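Local coordinates for transcriptional regulator (TetR/AcrR family) (Bacillus halodurans, PDB 5GP9), which probably represses genes of fatty acid degradation by binding their operator DNA as a TetR-family regulator, and binds a fatty acid in its C-terminal domain, at residues Leu86-Phe91 against Leu160-Val164; Leu130-Met135 against Leu147-Arg153. All blocks are in the same frame, centred on the assembly; numbering follows the deposited sequence.

Contact 1 of 2, residues Leu86-Phe91 against Leu160-Val164; sequences LVNMHF and LDEVV. With PLM (palmitic acid), chain E.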
loop_
_atom_site.group_PDB
_atom_site.type_symbol
_atom_site.label_atom_id
_atom_site.label_comp_id
_atom_site.label_asym_id
_atom_site.label_seq_id
_atom_site.Cartn_x
_atom_site.Cartn_y
_atom_site.Cartn_z
ATOM N N LEU A 86 -10.117 3.297 -16.290
ATOM C CA LEU A 86 -9.986 2.911 -14.869
ATOM C C LEU A 86 -8.883 3.738 -14.207
ATOM O O LEU A 86 -9.134 4.304 -13.139
ATOM C CB LEU A 86 -9.734 1.401 -14.721
ATOM C CG LEU A 86 -9.684 0.873 -13.276
ATOM C CD1 LEU A 86 -10.379 -0.489 -13.125
ATOM C CD2 LEU A 86 -8.218 0.812 -12.918
ATOM N N VAL A 87 -7.711 3.851 -14.813
ATOM C CA VAL A 87 -6.622 4.673 -14.241
ATOM C C VAL A 87 -7.046 6.143 -14.085
ATOM O O VAL A 87 -6.848 6.780 -13.070
ATOM C CB VAL A 87 -5.355 4.522 -15.087
ATOM C CG1 VAL A 87 -4.252 5.409 -14.625
ATOM C CG2 VAL A 87 -4.911 3.025 -15.048
ATOM N N ASN A 88 -7.638 6.658 -15.153
ATOM C CA ASN A 88 -8.096 8.012 -15.172
ATOM C C ASN A 88 -9.151 8.310 -14.129
ATOM O O ASN A 88 -8.988 9.272 -13.398
ATOM C CB ASN A 88 -8.530 8.364 -16.593
ATOM C CG ASN A 88 -8.964 9.790 -16.698
ATOM O OD1 ASN A 88 -8.145 10.719 -16.493
ATOM N ND2 ASN A 88 -10.273 9.995 -16.909
ATOM N N MET A 89 -10.147 7.440 -13.933
ATOM C CA MET A 89 -11.165 7.623 -12.893
ATOM C C MET A 89 -10.650 7.433 -11.470
ATOM O O MET A 89 -11.066 8.150 -10.574
ATOM C CB MET A 89 -12.339 6.677 -13.139
ATOM C CG MET A 89 -13.182 7.054 -14.346
ATOM S SD MET A 89 -14.181 8.549 -14.007
ATOM C CE MET A 89 -14.964 8.114 -12.471
ATOM N N HIS A 90 -9.712 6.507 -11.232
ATOM C CA HIS A 90 -9.091 6.410 -9.934
ATOM C C HIS A 90 -8.404 7.703 -9.525
ATOM O O HIS A 90 -8.589 8.210 -8.415
ATOM C CB HIS A 90 -8.133 5.167 -9.936
ATOM C CG HIS A 90 -7.535 4.793 -8.602
ATOM N ND1 HIS A 90 -7.450 3.488 -8.168
ATOM C CD2 HIS A 90 -7.016 5.538 -7.599
ATOM C CE1 HIS A 90 -6.834 3.452 -7.003
ATOM N NE2 HIS A 90 -6.583 4.678 -6.618
ATOM N N PHE A 91 -7.601 8.258 -10.438
ATOM C CA PHE A 91 -6.767 9.394 -10.147
ATOM C C PHE A 91 -7.716 10.624 -10.077
ATOM O O PHE A 91 -7.506 11.507 -9.198
ATOM C CB PHE A 91 -5.671 9.570 -11.245
ATOM C CG PHE A 91 -4.458 8.648 -11.070
ATOM C CD1 PHE A 91 -4.441 7.632 -10.109
ATOM C CD2 PHE A 91 -3.421 8.747 -11.905
ATOM C CE1 PHE A 91 -3.342 6.791 -9.980
ATOM C CE2 PHE A 91 -2.339 7.919 -11.839
ATOM C CZ PHE A 91 -2.296 6.905 -10.874
ATOM N N LEU A 160 -1.306 1.721 -8.629
ATOM C CA LEU A 160 -2.147 2.957 -8.552
ATOM C C LEU A 160 -2.203 3.525 -7.145
ATOM O O LEU A 160 -2.000 4.685 -6.887
ATOM C CB LEU A 160 -3.517 2.656 -9.039
ATOM C CG LEU A 160 -3.731 2.235 -10.476
ATOM C CD1 LEU A 160 -5.195 1.988 -10.838
ATOM C CD2 LEU A 160 -3.123 3.220 -11.450
ATOM N N ASP A 161 -2.298 2.632 -6.168
ATOM C CA ASP A 161 -2.356 3.047 -4.792
ATOM C C ASP A 161 -1.093 3.676 -4.327
ATOM O O ASP A 161 -1.103 4.669 -3.551
ATOM C CB ASP A 161 -2.720 1.820 -3.893
ATOM C CG ASP A 161 -3.302 2.220 -2.552
ATOM O OD1 ASP A 161 -4.175 3.090 -2.385
ATOM O OD2 ASP A 161 -2.751 1.697 -1.558
ATOM N N GLU A 162 0.047 3.134 -4.703
ATOM C CA GLU A 162 1.322 3.650 -4.371
ATOM C C GLU A 162 1.578 5.024 -5.000
ATOM O O GLU A 162 2.079 5.914 -4.333
ATOM C CB GLU A 162 2.422 2.681 -4.707
ATOM C CG GLU A 162 3.838 3.076 -4.352
ATOM C CD GLU A 162 4.137 3.011 -2.835
ATOM O OE1 GLU A 162 3.348 2.404 -2.110
ATOM O OE2 GLU A 162 5.129 3.582 -2.432
ATOM N N VAL A 163 1.194 5.179 -6.268
ATOM C CA VAL A 163 1.335 6.491 -6.947
ATOM C C VAL A 163 0.495 7.534 -6.173
ATOM O O VAL A 163 0.992 8.581 -5.794
ATOM C CB VAL A 163 0.934 6.372 -8.407
ATOM C CG1 VAL A 163 0.817 7.805 -9.043
ATOM C CG2 VAL A 163 1.887 5.471 -9.125
ATOM N N VAL A 164 -0.760 7.228 -5.844
ATOM C CA VAL A 164 -1.659 8.176 -5.122
ATOM C C VAL A 164 -1.078 8.501 -3.733
ATOM O O VAL A 164 -1.064 9.679 -3.323
ATOM C CB VAL A 164 -3.131 7.650 -4.969
ATOM C CG1 VAL A 164 -3.952 8.671 -4.171
ATOM C CG2 VAL A 164 -3.736 7.371 -6.356
HETATM C C1 PLM E . -3.762 -2.792 0.756
HETATM O O1 PLM E . -3.400 -2.316 -0.341
HETATM O O2 PLM E . -3.007 -3.558 1.355
HETATM C C2 PLM E . -5.118 -2.458 1.383
HETATM C C3 PLM E . -5.234 -0.955 1.720
HETATM C C4 PLM E . -6.449 -0.521 2.577
HETATM C C5 PLM E . -7.608 0.334 1.982
HETATM C C6 PLM E . -7.327 1.020 0.647
HETATM C C7 PLM E . -8.288 2.128 0.250
HETATM C C8 PLM E . -7.759 2.778 -0.986
HETATM C C9 PLM E . -8.554 2.547 -2.230
HETATM C CA PLM E . -8.807 3.846 -2.876
HETATM C CB PLM E . -9.410 3.529 -4.229
HETATM C CC PLM E . -9.747 4.843 -4.909
HETATM C CD PLM E . -10.613 5.666 -3.948
HETATM C CE PLM E . -11.881 6.277 -4.486
HETATM C CF PLM E . -12.844 6.351 -3.302
HETATM C CG PLM E . -14.043 7.115 -3.744
HETATM O O HOH W 1 -5.632 4.870 -3.924
#
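Part of the wall of the fatty-acid pocket in the C-terminal domain is built here, where helix 79-95 meets helix 149-169 and Leu160 enters as a knob among Leu86, Val87, His90 and Phe91. The two short segments run 35° apart, their axes 11.1 Å from each other at closest approach. With CG beside its backbone N (chi1 -63°), Leu160 carries its branched end in among these four, and the two methyls then part: CD1 reaches Leu86 CD2 at 3.9 Å, while CD2 lies against CZ of Phe91 at 3.8 Å and also touches Val87 CG1. Phe91 CZ meets Val163 CG1 as well, and its CE1 comes to 3.7 Å from Val164 CG2. The His90 ring is sandwiched. Leu160 CB makes a CH-pi contact over one face, 4.2 Å from the ring centroid; palmitate carbon CC covers the opposite face, 3.6 Å from NE2 of His90 and displaced toward the ring's rim. Both ring nitrogens are engaged: ND1 is hydrogen-bonded to Tyr126 OH, and NE2 shares an in-plane water, 2.9 Å away, that donates to Asp161 OD1. Asp161 also accepts from Gln105 and forms a salt bridge with Arg109. A greasy interhelical core that turns one polar ring to the acyl chain fits the effector pocket of a TetR-family regulator that senses fatty acids.

Contact 2 of 2, residues Leu130-Met135 against Leu147-Arg153; sequences LDELLM and LDTRLAR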
loop_
_atom_site.group_PDB
_atom_site.type_symbol
_atom_site.label_atom_id
_atom_site.label_comp_id
_atom_site.label_asym_id
_atom_site.label_seq_id
_atom_site.Cartn_x
_atom_site.Cartn_y
_atom_site.Cartn_z
ATOM N N LEU A 130 -11.597 -4.825 -11.463
ATOM C CA LEU A 130 -10.285 -5.061 -12.049
ATOM C C LEU A 130 -10.196 -6.493 -12.681
ATOM O O LEU A 130 -9.773 -6.677 -13.798
ATOM C CB LEU A 130 -9.167 -4.883 -11.010
ATOM C CG LEU A 130 -8.577 -3.479 -10.800
ATOM C CD1 LEU A 130 -7.519 -3.472 -9.713
ATOM C CD2 LEU A 130 -7.943 -2.878 -12.045
ATOM N N ASP A 131 -10.629 -7.491 -11.932
ATOM C CA ASP A 131 -10.611 -8.895 -12.416
ATOM C C ASP A 131 -11.447 -9.098 -13.703
ATOM O O ASP A 131 -10.922 -9.702 -14.698
ATOM C CB ASP A 131 -11.119 -9.847 -11.334
ATOM C CG ASP A 131 -10.183 -9.982 -10.159
ATOM O OD1 ASP A 131 -9.012 -9.484 -10.167
ATOM O OD2 ASP A 131 -10.615 -10.599 -9.196
ATOM N N GLU A 132 -12.619 -8.474 -13.731
ATOM C CA GLU A 132 -13.437 -8.513 -14.944
ATOM C C GLU A 132 -12.730 -7.933 -16.144
ATOM O O GLU A 132 -12.778 -8.517 -17.229
ATOM C CB GLU A 132 -14.774 -7.798 -14.785
ATOM C CG GLU A 132 -15.690 -8.303 -13.665
ATOM C CD GLU A 132 -16.952 -7.453 -13.537
ATOM O OE1 GLU A 132 -17.684 -7.681 -12.566
ATOM O OE2 GLU A 132 -17.225 -6.546 -14.396
ATOM N N LEU A 133 -12.080 -6.779 -15.977
ATOM C CA LEU A 133 -11.309 -6.180 -17.033
ATOM C C LEU A 133 -10.172 -7.040 -17.577
ATOM O O LEU A 133 -9.917 -7.110 -18.803
ATOM C CB LEU A 133 -10.761 -4.845 -16.569
ATOM C CG LEU A 133 -10.046 -4.065 -17.632
ATOM C CD1 LEU A 133 -10.980 -3.763 -18.802
ATOM C CD2 LEU A 133 -9.445 -2.780 -17.046
ATOM N N LEU A 134 -9.466 -7.661 -16.651
ATOM C CA LEU A 134 -8.388 -8.501 -16.996
ATOM C C LEU A 134 -8.861 -9.764 -17.767
ATOM O O LEU A 134 -8.162 -10.215 -18.692
ATOM C CB LEU A 134 -7.655 -8.918 -15.732
ATOM C CG LEU A 134 -6.825 -7.751 -15.165
ATOM C CD1 LEU A 134 -6.450 -8.101 -13.744
ATOM C CD2 LEU A 134 -5.553 -7.554 -15.935
ATOM N N MET A 135 -9.930 -10.354 -17.250
ATOM C CA MET A 135 -10.581 -11.519 -17.899
ATOM C C MET A 135 -10.997 -11.214 -19.338
ATOM O O MET A 135 -10.757 -12.041 -20.241
ATOM C CB MET A 135 -11.834 -11.938 -17.115
ATOM C CG MET A 135 -11.621 -12.608 -15.773
ATOM S SD MET A 135 -10.251 -13.767 -15.749
ATOM C CE MET A 135 -10.996 -15.134 -16.706
ATOM N N LEU A 147 -1.290 -14.826 -18.293
ATOM C CA LEU A 147 -1.317 -13.913 -17.147
ATOM C C LEU A 147 -2.200 -14.449 -16.016
ATOM O O LEU A 147 -3.315 -14.802 -16.228
ATOM C CB LEU A 147 -1.915 -12.587 -17.631
ATOM C CG LEU A 147 -2.069 -11.397 -16.726
ATOM C CD1 LEU A 147 -0.729 -11.002 -16.162
ATOM C CD2 LEU A 147 -2.685 -10.275 -17.570
ATOM N N ASP A 148 -1.713 -14.359 -14.793
ATOM C CA ASP A 148 -2.548 -14.641 -13.646
ATOM C C ASP A 148 -3.381 -13.417 -13.289
ATOM O O ASP A 148 -2.845 -12.360 -13.003
ATOM C CB ASP A 148 -1.728 -15.064 -12.474
ATOM C CG ASP A 148 -2.598 -15.327 -11.236
ATOM O OD1 ASP A 148 -3.676 -15.923 -11.322
ATOM O OD2 ASP A 148 -2.204 -14.986 -10.152
ATOM N N THR A 149 -4.689 -13.550 -13.348
ATOM C CA THR A 149 -5.589 -12.472 -13.044
ATOM C C THR A 149 -5.308 -11.904 -11.665
ATOM O O THR A 149 -5.292 -10.679 -11.454
ATOM C CB THR A 149 -7.016 -12.947 -13.161
ATOM O OG1 THR A 149 -7.216 -13.409 -14.514
ATOM C CG2 THR A 149 -8.002 -11.779 -12.930
ATOM N N ARG A 150 -5.084 -12.778 -10.718
ATOM C CA ARG A 150 -4.906 -12.356 -9.317
ATOM C C ARG A 150 -3.638 -11.454 -9.170
ATOM O O ARG A 150 -3.719 -10.333 -8.654
ATOM C CB ARG A 150 -4.893 -13.552 -8.390
ATOM C CG ARG A 150 -4.446 -13.239 -6.981
ATOM C CD ARG A 150 -4.165 -14.513 -6.199
ATOM N NE ARG A 150 -2.925 -15.148 -6.753
ATOM C CZ ARG A 150 -2.143 -15.994 -6.087
ATOM N NH1 ARG A 150 -2.439 -16.316 -4.825
ATOM N NH2 ARG A 150 -1.057 -16.503 -6.696
ATOM N N LEU A 151 -2.504 -11.902 -9.690
ATOM C CA LEU A 151 -1.293 -11.176 -9.631
ATOM C C LEU A 151 -1.369 -9.878 -10.419
ATOM O O LEU A 151 -0.851 -8.808 -9.962
ATOM C CB LEU A 151 -0.167 -12.008 -10.248
ATOM C CG LEU A 151 1.175 -11.769 -9.692
ATOM C CD1 LEU A 151 1.211 -12.138 -8.202
ATOM C CD2 LEU A 151 2.214 -12.619 -10.455
ATOM N N ALA A 152 -1.988 -9.957 -11.605
ATOM C CA ALA A 152 -2.174 -8.733 -12.420
ATOM C C ALA A 152 -3.001 -7.669 -11.652
ATOM O O ALA A 152 -2.681 -6.514 -11.677
ATOM C CB ALA A 152 -2.833 -9.123 -13.754
ATOM N N ARG A 153 -4.098 -8.073 -11.026
ATOM C CA ARG A 153 -4.886 -7.214 -10.177
ATOM C C ARG A 153 -4.090 -6.573 -9.050
ATOM O O ARG A 153 -4.239 -5.373 -8.766
ATOM C CB ARG A 153 -6.090 -7.967 -9.645
ATOM C CG ARG A 153 -6.907 -7.281 -8.542
ATOM C CD ARG A 153 -7.100 -8.163 -7.343
ATOM N NE ARG A 153 -7.726 -9.432 -7.736
ATOM C CZ ARG A 153 -7.632 -10.594 -7.072
ATOM N NH1 ARG A 153 -6.999 -10.706 -5.924
ATOM N NH2 ARG A 153 -8.254 -11.636 -7.551
#
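Leu130 lays its CD1 methyl on Arg153, 4.0 Å from CG and close to the backbone O, and the aliphatic part of that arginine passes obliquely across the leucine. One residue on, Asp131 takes the guanidinium side-on, with one nitrogen for each oxygen. Arg153 NE points almost straight at the syn lone pair of Asp131 OD1 (2.8 Å, N-H...O angle 172°), within the guanidinium plane. The second bond, from NH2 to Asp131 OD2, is longer at 3.1 Å and more bent, consistent with the carboxylate and guanidinium planes being turned 46° apart. Bends at chi2 and chi3 fold the Arg153 chain back to its partner; the two-nitrogen grip orients the guanidinium, and Arg150 CA lies over one face, near its rim. Leu134 fills the middle: its CD1 sits 3.6 Å from Thr149 O and 3.8 Å from Ala152 CB, while CD2 reaches Leu147 CD2. Met135, at the exposed end, brings SD to 3.3 Å from Thr149 OG1, whose hydrogen-bond partner is Lys138 NZ. Asp148 N-caps the second helix through a bond from Leu151 N. Segments 130-135 and 149-153 thus meet at 121°, joining helix 113-139 to the start of helix 149-169, with Leu130 also on Ile156 and Phe157 and the second subunit packed on Leu147 and Ala152.

Overall arrangement
Helix 149-169 serves both contacts: its first turns meet helix 113-139 in contact 2, and its later turns meet helix 79-95 in contact 1, the two centres lying about 16 Å apart. Leu86 and Leu130 join them directly, CD1 of the former being 3.6 Å from CD2 of the latter. Contact 1 is wholly buried near the middle of the chain, with apolar packing between its helices and with His90 and Asp161 facing the ligand. Contact 2, about 18 Å from the chain centre, is partly buried and adds a salt bridge across its leucine packing, beside a capped helix start. Residues of both also touch the second subunit.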